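Carboxyl esterase NP (Bacillus subtilis, PDB 4CCW) catalyses the hydrolysis of carboxylic esters to an alcohol and a carboxylate, as a carboxylesterase of the alpha/beta hydrolase superfamily. Local coordinates at residues 22-27 against 194-199. Residues are numbered along the deposited sequence; the frame is centred on the assembly and turned at random.
Sequences NESLSL and PIFVKQ
Ser24 and Gln199 make the polar link between two helices of this alpha/beta hydrolase: the N-terminal helix 12-24, near its last turn, and the first turns of helix 194-205, one of the helices inserted between strands 146-152 and 236-241. The Ser24 hydroxyl donates to Gln199 OE1 over 2.8 Å from OG, meeting the carbonyl at 135° and tilted 24° from its plane. Gln199 reaches it with CG anti to the backbone N and the chain extended beyond. Its buried amide is gripped at both ends: Thr68 also bonds OE1, while Ser66 and Tyr17 hold NE2, which fixes the rotation of the group. A leucine in place of Gln199 would probably leave the Ser24 and Thr68 hydroxyls without this shared acceptor and Ser66 and Tyr17 without their amide partner.

Apolar contacts continue the interface. Leu27 CD1 packs against the base of Phe196, 4.3 Å from its CB, and lies 4.4 Å from Ile195 CB. The Phe196 ring turns to an edge-to-face contact with Phe65, a residue of the ligand pocket, and its side chain comes within about 8 Å of the bound (2-hydroxyethoxy)acetic acid. Ile195 CG2 rests against Glu23 O, 3.6 Å away. Local hydrogen bonds close the turn beside this methyl: Glu23 O accepts from both Ser26 N and Ser26 OG, the latter at 2.7 Å, with a C=O...OG angle of 160° in the carbonyl plane.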
# COMPACT_ATOMS: atom_id res chain seq x y z
N ASN A 22 4.19 1.42 17.17
CA ASN A 22 5.49 1.91 17.62
C ASN A 22 6.49 0.78 17.80
O ASN A 22 7.67 0.93 17.49
CB ASN A 22 5.34 2.74 18.90
CG ASN A 22 4.64 4.07 18.65
OD1 ASN A 22 4.48 4.50 17.51
ND2 ASN A 22 4.20 4.72 19.72
N GLU A 23 6.01 -0.35 18.31
CA GLU A 23 6.87 -1.52 18.49
C GLU A 23 7.32 -2.14 17.16
O GLU A 23 8.45 -2.60 17.04
CB GLU A 23 6.22 -2.53 19.42
CG GLU A 23 6.10 -1.98 20.83
CD GLU A 23 5.59 -2.98 21.84
OE1 GLU A 23 5.48 -4.17 21.51
OE2 GLU A 23 5.29 -2.56 22.98
N SER A 24 6.44 -2.13 16.16
CA SER A 24 6.81 -2.56 14.81
C SER A 24 7.88 -1.66 14.17
O SER A 24 8.67 -2.13 13.36
CB SER A 24 5.59 -2.62 13.89
OG SER A 24 4.75 -3.70 14.23
N LEU A 25 7.90 -0.38 14.53
CA LEU A 25 8.91 0.53 13.99
C LEU A 25 10.33 0.21 14.44
O LEU A 25 11.29 0.68 13.84
CB LEU A 25 8.56 1.99 14.29
CG LEU A 25 7.61 2.72 13.33
CD1 LEU A 25 7.78 4.22 13.51
CD2 LEU A 25 7.87 2.34 11.88
N SER A 26 10.47 -0.60 15.49
CA SER A 26 11.78 -1.08 15.91
C SER A 26 12.36 -2.12 14.95
O SER A 26 13.54 -2.47 15.05
CB SER A 26 11.72 -1.63 17.34
OG SER A 26 11.08 -2.90 17.38
N LEU A 27 11.52 -2.62 14.03
CA LEU A 27 11.96 -3.52 12.96
C LEU A 27 12.57 -2.78 11.77
O LEU A 27 13.06 -3.42 10.82
CB LEU A 27 10.80 -4.40 12.47
CG LEU A 27 9.98 -5.23 13.47
CD1 LEU A 27 8.79 -5.88 12.77
CD2 LEU A 27 10.83 -6.27 14.19
N PRO A 194 6.69 -11.66 14.15
CA PRO A 194 5.66 -11.73 15.20
C PRO A 194 5.21 -10.36 15.73
O PRO A 194 4.05 -10.21 16.09
CB PRO A 194 6.34 -12.55 16.30
CG PRO A 194 7.35 -13.38 15.59
CD PRO A 194 7.84 -12.55 14.45
N ILE A 195 6.11 -9.39 15.76
CA ILE A 195 5.77 -8.05 16.25
C ILE A 195 4.87 -7.34 15.25
O ILE A 195 3.91 -6.67 15.63
CB ILE A 195 7.03 -7.20 16.59
CG1 ILE A 195 7.71 -7.76 17.85
CG2 ILE A 195 6.65 -5.75 16.84
CD1 ILE A 195 8.98 -7.03 18.26
N PHE A 196 5.16 -7.54 13.97
CA PHE A 196 4.32 -7.00 12.91
C PHE A 196 2.92 -7.61 12.97
O PHE A 196 1.92 -6.91 12.81
CB PHE A 196 4.93 -7.22 11.52
CG PHE A 196 4.06 -6.70 10.41
CD1 PHE A 196 4.00 -5.34 10.15
CD2 PHE A 196 3.27 -7.57 9.67
CE1 PHE A 196 3.18 -4.85 9.15
CE2 PHE A 196 2.43 -7.08 8.68
CZ PHE A 196 2.39 -5.71 8.41
N VAL A 197 2.86 -8.92 13.20
CA VAL A 197 1.58 -9.63 13.29
C VAL A 197 0.78 -9.13 14.48
O VAL A 197 -0.44 -8.95 14.37
CB VAL A 197 1.74 -11.17 13.35
CG1 VAL A 197 0.38 -11.85 13.54
CG2 VAL A 197 2.40 -11.70 12.08
N LYS A 198 1.45 -8.95 15.63
CA LYS A 198 0.81 -8.39 16.82
C LYS A 198 0.12 -7.06 16.52
O LYS A 198 -0.98 -6.81 17.00
CB LYS A 198 1.81 -8.21 17.97
CG LYS A 198 2.02 -9.44 18.83
CD LYS A 198 2.90 -9.11 20.02
CE LYS A 198 3.02 -10.29 20.98
NZ LYS A 198 3.53 -9.88 22.32
N GLN A 199 0.78 -6.22 15.72
CA GLN A 199 0.21 -4.94 15.28
C GLN A 199 -1.01 -5.14 14.38
O GLN A 199 -2.02 -4.45 14.52
CB GLN A 199 1.26 -4.07 14.59
CG GLN A 199 0.72 -2.72 14.11
CD GLN A 199 1.60 -2.05 13.07
OE1 GLN A 199 2.71 -2.48 12.80
NE2 GLN A 199 1.09 -0.97 12.49